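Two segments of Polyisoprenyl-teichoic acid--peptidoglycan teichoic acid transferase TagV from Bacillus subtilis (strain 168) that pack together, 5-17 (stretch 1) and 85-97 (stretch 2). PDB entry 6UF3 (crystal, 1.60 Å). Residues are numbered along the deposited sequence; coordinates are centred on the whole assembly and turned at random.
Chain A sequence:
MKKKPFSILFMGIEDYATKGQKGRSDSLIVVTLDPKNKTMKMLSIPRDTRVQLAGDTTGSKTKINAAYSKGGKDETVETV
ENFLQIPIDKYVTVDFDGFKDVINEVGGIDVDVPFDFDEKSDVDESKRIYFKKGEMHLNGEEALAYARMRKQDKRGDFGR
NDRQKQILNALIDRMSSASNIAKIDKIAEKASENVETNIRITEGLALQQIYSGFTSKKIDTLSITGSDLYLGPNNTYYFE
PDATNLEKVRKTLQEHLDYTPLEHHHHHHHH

Stretch 1 (5-17) PFSILFMGIEDYA
Stretch 2 85-97: QIPIDKYVTVDFD

The strand that starts at Phe6 runs parallel to strand 90-94, their axes 4.5 Å apart at closest approach and crossing at -17°. Ile8 pairs with Lys90, Leu9 with Tyr91, Phe10 with Val92, Met11 with Thr93 and Gly12 with Val94, at CA-CA spacings of 4.5-5.1 Å, with phi/psi near -110/126 in Ile8 to Gly12 and near -130/139 in Lys90 to Val94. Odd residues of the first strand supply the ladder: Leu9 N to Lys90 O (2.9 Å), Val92 N to Leu9 O (2.9 Å), Met11 N to Val92 O (2.8 Å), Val94 N to Met11 O (2.9 Å) and Ile13 N to Val94 O (2.9 Å).

Ser7 (chi1 p), which loses the most surface, secures the entrance. Its short hydroxyl reaches backbone on the incoming loop, OG donating to Pro87 O (2.6 Å) and accepting from Asp89 N (3.1 Å). Ser7 N donates to Asp89 OD2 (2.9 Å; Asp89 chi1 m), and Lys90 N to Ser7 O (3.0 Å).

Met11 (m, t, m) shares a face with Leu9, Tyr91 and Thr93. Its flexible, unbranched chain brings CE to 3.7 Å from Tyr91 CB and 3.3 Å from Thr93 OG1. Thr93 (m), β-branched as suits a strand, turns CG2 to Ile13 CD1 (4.0 Å) and Tyr16 CE1 (3.6 Å); its buried OG1 has no hydrogen-bond partner. On the other face, Val92 (t) packs CB against Phe10 CD2 (3.7 Å).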

# COMPACT_ATOMS: atom_id res chain seq x y z
N PRO A 5 -7.53 -14.82 10.26
CA PRO A 5 -6.72 -13.62 10.01
C PRO A 5 -5.89 -13.77 8.74
O PRO A 5 -5.40 -14.86 8.43
CB PRO A 5 -5.83 -13.52 11.24
CG PRO A 5 -6.54 -14.31 12.30
CD PRO A 5 -7.25 -15.41 11.58
N PHE A 6 -5.71 -12.66 8.03
CA PHE A 6 -4.94 -12.72 6.79
C PHE A 6 -4.37 -11.35 6.47
O PHE A 6 -4.77 -10.33 7.02
CB PHE A 6 -5.80 -13.25 5.64
CG PHE A 6 -6.82 -12.27 5.14
CD1 PHE A 6 -8.02 -12.10 5.82
CD2 PHE A 6 -6.60 -11.54 3.99
CE1 PHE A 6 -8.97 -11.20 5.36
CE2 PHE A 6 -7.54 -10.64 3.53
CZ PHE A 6 -8.73 -10.47 4.22
N SER A 7 -3.41 -11.32 5.54
CA SER A 7 -2.74 -10.08 5.18
C SER A 7 -2.93 -9.75 3.70
O SER A 7 -3.18 -10.64 2.88
CB SER A 7 -1.24 -10.17 5.49
OG SER A 7 -0.70 -11.27 4.76
N ILE A 8 -2.83 -8.46 3.37
CA ILE A 8 -2.88 -7.96 2.00
C ILE A 8 -1.66 -7.06 1.79
O ILE A 8 -1.37 -6.20 2.62
CB ILE A 8 -4.15 -7.14 1.72
CG1 ILE A 8 -5.41 -7.89 2.16
CG2 ILE A 8 -4.22 -6.80 0.22
CD1 ILE A 8 -6.67 -7.03 2.06
N LEU A 9 -0.95 -7.27 0.68
CA LEU A 9 0.07 -6.33 0.23
C LEU A 9 -0.49 -5.52 -0.92
O LEU A 9 -0.91 -6.08 -1.94
CB LEU A 9 1.35 -7.05 -0.20
CG LEU A 9 2.41 -6.15 -0.89
CD1 LEU A 9 2.94 -5.06 0.05
CD2 LEU A 9 3.59 -6.99 -1.44
N PHE A 10 -0.48 -4.20 -0.77
CA PHE A 10 -0.87 -3.25 -1.80
C PHE A 10 0.39 -2.70 -2.45
O PHE A 10 1.25 -2.14 -1.77
CB PHE A 10 -1.69 -2.11 -1.20
CG PHE A 10 -3.03 -2.52 -0.67
CD1 PHE A 10 -3.17 -2.96 0.64
CD2 PHE A 10 -4.16 -2.45 -1.48
CE1 PHE A 10 -4.41 -3.33 1.14
CE2 PHE A 10 -5.40 -2.84 -0.99
CZ PHE A 10 -5.52 -3.27 0.32
N MET A 11 0.50 -2.87 -3.77
CA MET A 11 1.63 -2.42 -4.56
C MET A 11 1.14 -1.35 -5.53
O MET A 11 0.20 -1.59 -6.30
CB MET A 11 2.27 -3.59 -5.31
CG MET A 11 2.98 -4.58 -4.39
SD MET A 11 3.30 -6.18 -5.20
CE MET A 11 1.69 -6.95 -5.05
N GLY A 12 1.75 -0.17 -5.47
CA GLY A 12 1.54 0.87 -6.46
C GLY A 12 2.78 0.99 -7.34
O GLY A 12 3.89 1.12 -6.84
N ILE A 13 2.55 0.91 -8.66
CA ILE A 13 3.64 0.94 -9.64
C ILE A 13 3.28 1.91 -10.76
O ILE A 13 2.14 2.35 -10.91
CB ILE A 13 3.94 -0.45 -10.21
CG1 ILE A 13 2.77 -0.93 -11.06
CG2 ILE A 13 4.24 -1.45 -9.09
CD1 ILE A 13 3.05 -2.23 -11.76
N GLU A 14 4.29 2.26 -11.56
CA GLU A 14 4.08 3.04 -12.76
C GLU A 14 3.97 2.14 -13.99
O GLU A 14 2.95 2.17 -14.70
CB GLU A 14 5.20 4.07 -12.95
CG GLU A 14 5.06 4.90 -14.23
CD GLU A 14 6.02 6.08 -14.30
OE1 GLU A 14 6.74 6.33 -13.31
OE2 GLU A 14 6.03 6.76 -15.34
N ASP A 15 4.99 1.33 -14.24
CA ASP A 15 5.05 0.45 -15.40
C ASP A 15 4.93 -1.00 -14.96
O ASP A 15 5.77 -1.50 -14.21
CB ASP A 15 6.36 0.66 -16.17
CG ASP A 15 6.52 2.07 -16.70
OD1 ASP A 15 5.60 2.56 -17.40
OD2 ASP A 15 7.56 2.69 -16.42
N TYR A 16 3.89 -1.69 -15.45
CA TYR A 16 3.85 -3.14 -15.35
C TYR A 16 4.97 -3.80 -16.15
O TYR A 16 5.37 -4.92 -15.82
CB TYR A 16 2.50 -3.67 -15.83
CG TYR A 16 1.38 -3.64 -14.81
CD1 TYR A 16 1.41 -4.47 -13.70
CD2 TYR A 16 0.29 -2.81 -14.99
CE1 TYR A 16 0.37 -4.44 -12.76
CE2 TYR A 16 -0.75 -2.78 -14.07
CZ TYR A 16 -0.70 -3.60 -12.96
OH TYR A 16 -1.73 -3.56 -12.04
N ALA A 17 5.50 -3.14 -17.18
CA ALA A 17 6.54 -3.74 -18.01
C ALA A 17 7.50 -2.68 -18.51
O ALA A 17 7.09 -1.76 -19.23
CB ALA A 17 5.91 -4.50 -19.20
N GLN A 85 8.55 -11.21 8.09
CA GLN A 85 8.42 -12.54 8.70
C GLN A 85 6.95 -12.87 8.95
O GLN A 85 6.58 -13.38 10.01
CB GLN A 85 9.25 -12.64 9.97
CG GLN A 85 10.73 -12.74 9.69
CD GLN A 85 11.09 -14.03 9.00
OE1 GLN A 85 11.06 -15.10 9.61
NE2 GLN A 85 11.45 -13.95 7.72
N ILE A 86 6.12 -12.57 7.97
CA ILE A 86 4.71 -12.97 7.97
C ILE A 86 4.36 -13.47 6.58
O ILE A 86 5.02 -13.12 5.59
CB ILE A 86 3.76 -11.83 8.38
CG1 ILE A 86 3.92 -10.61 7.46
CG2 ILE A 86 3.94 -11.47 9.86
CD1 ILE A 86 2.67 -9.72 7.40
N PRO A 87 3.33 -14.30 6.46
CA PRO A 87 2.82 -14.63 5.14
C PRO A 87 2.00 -13.48 4.58
O PRO A 87 1.33 -12.75 5.31
CB PRO A 87 1.94 -15.87 5.39
CG PRO A 87 1.58 -15.79 6.82
CD PRO A 87 2.68 -15.07 7.53
N ILE A 88 2.06 -13.33 3.25
CA ILE A 88 1.26 -12.35 2.53
C ILE A 88 0.21 -13.14 1.76
O ILE A 88 0.49 -13.78 0.74
CB ILE A 88 2.11 -11.48 1.58
CG1 ILE A 88 3.02 -10.52 2.35
CG2 ILE A 88 1.21 -10.72 0.58
CD1 ILE A 88 2.29 -9.55 3.28
N ASP A 89 -1.02 -13.14 2.26
CA ASP A 89 -2.04 -14.01 1.68
C ASP A 89 -2.62 -13.44 0.39
O ASP A 89 -2.86 -14.19 -0.57
CB ASP A 89 -3.15 -14.25 2.72
CG ASP A 89 -2.60 -14.82 4.01
OD1 ASP A 89 -2.17 -16.00 4.02
OD2 ASP A 89 -2.55 -14.08 5.02
N LYS A 90 -2.86 -12.14 0.35
CA LYS A 90 -3.52 -11.49 -0.78
C LYS A 90 -2.65 -10.35 -1.27
O LYS A 90 -1.89 -9.75 -0.51
CB LYS A 90 -4.91 -10.93 -0.39
CG LYS A 90 -5.89 -11.99 0.06
CD LYS A 90 -6.22 -12.94 -1.10
CE LYS A 90 -7.40 -13.84 -0.75
NZ LYS A 90 -7.82 -14.75 -1.85
N TYR A 91 -2.78 -10.03 -2.56
CA TYR A 91 -2.06 -8.91 -3.15
C TYR A 91 -3.02 -8.11 -4.02
O TYR A 91 -3.98 -8.63 -4.58
CB TYR A 91 -0.83 -9.37 -3.98
CG TYR A 91 -1.18 -10.29 -5.12
CD1 TYR A 91 -1.54 -9.79 -6.37
CD2 TYR A 91 -1.17 -11.66 -4.95
CE1 TYR A 91 -1.88 -10.63 -7.40
CE2 TYR A 91 -1.50 -12.51 -5.98
CZ TYR A 91 -1.86 -12.00 -7.19
OH TYR A 91 -2.19 -12.86 -8.21
N VAL A 92 -2.73 -6.82 -4.10
CA VAL A 92 -3.41 -5.88 -4.98
C VAL A 92 -2.32 -5.04 -5.64
O VAL A 92 -1.55 -4.40 -4.94
CB VAL A 92 -4.39 -4.97 -4.22
CG1 VAL A 92 -4.97 -3.92 -5.17
CG2 VAL A 92 -5.49 -5.79 -3.57
N THR A 93 -2.25 -5.06 -6.97
CA THR A 93 -1.31 -4.21 -7.69
C THR A 93 -2.10 -3.21 -8.52
O THR A 93 -3.10 -3.56 -9.14
CB THR A 93 -0.40 -5.02 -8.62
OG1 THR A 93 0.21 -6.10 -7.91
CG2 THR A 93 0.71 -4.14 -9.20
N VAL A 94 -1.64 -1.96 -8.53
CA VAL A 94 -2.28 -0.95 -9.36
C VAL A 94 -1.21 -0.06 -10.00
O VAL A 94 -0.24 0.33 -9.33
CB VAL A 94 -3.32 -0.14 -8.55
CG1 VAL A 94 -2.67 0.87 -7.59
CG2 VAL A 94 -4.31 0.49 -9.46
N ASP A 95 -1.35 0.21 -11.31
CA ASP A 95 -0.49 1.17 -11.97
C ASP A 95 -1.23 2.51 -11.98
O ASP A 95 -2.28 2.66 -11.34
CB ASP A 95 -0.01 0.67 -13.35
CG ASP A 95 -1.10 0.66 -14.41
OD1 ASP A 95 -2.29 0.81 -14.07
OD2 ASP A 95 -0.73 0.49 -15.60
N PHE A 96 -0.64 3.53 -12.63
CA PHE A 96 -1.21 4.87 -12.56
C PHE A 96 -2.61 4.91 -13.16
O PHE A 96 -3.53 5.50 -12.59
CB PHE A 96 -0.32 5.88 -13.28
CG PHE A 96 0.96 6.21 -12.56
CD1 PHE A 96 1.24 5.66 -11.32
CD2 PHE A 96 1.89 7.06 -13.14
CE1 PHE A 96 2.42 5.96 -10.66
CE2 PHE A 96 3.08 7.36 -12.49
CZ PHE A 96 3.34 6.81 -11.25
N ASP A 97 -2.77 4.31 -14.35
CA ASP A 97 -4.08 4.33 -15.01
C ASP A 97 -5.11 3.57 -14.19
O ASP A 97 -6.25 4.03 -14.02
CB ASP A 97 -3.97 3.75 -16.42
CG ASP A 97 -5.26 3.86 -17.20
OD1 ASP A 97 -5.99 2.84 -17.29
OD2 ASP A 97 -5.56 4.97 -17.70
O HOH W 1 -3.53 -1.68 -12.62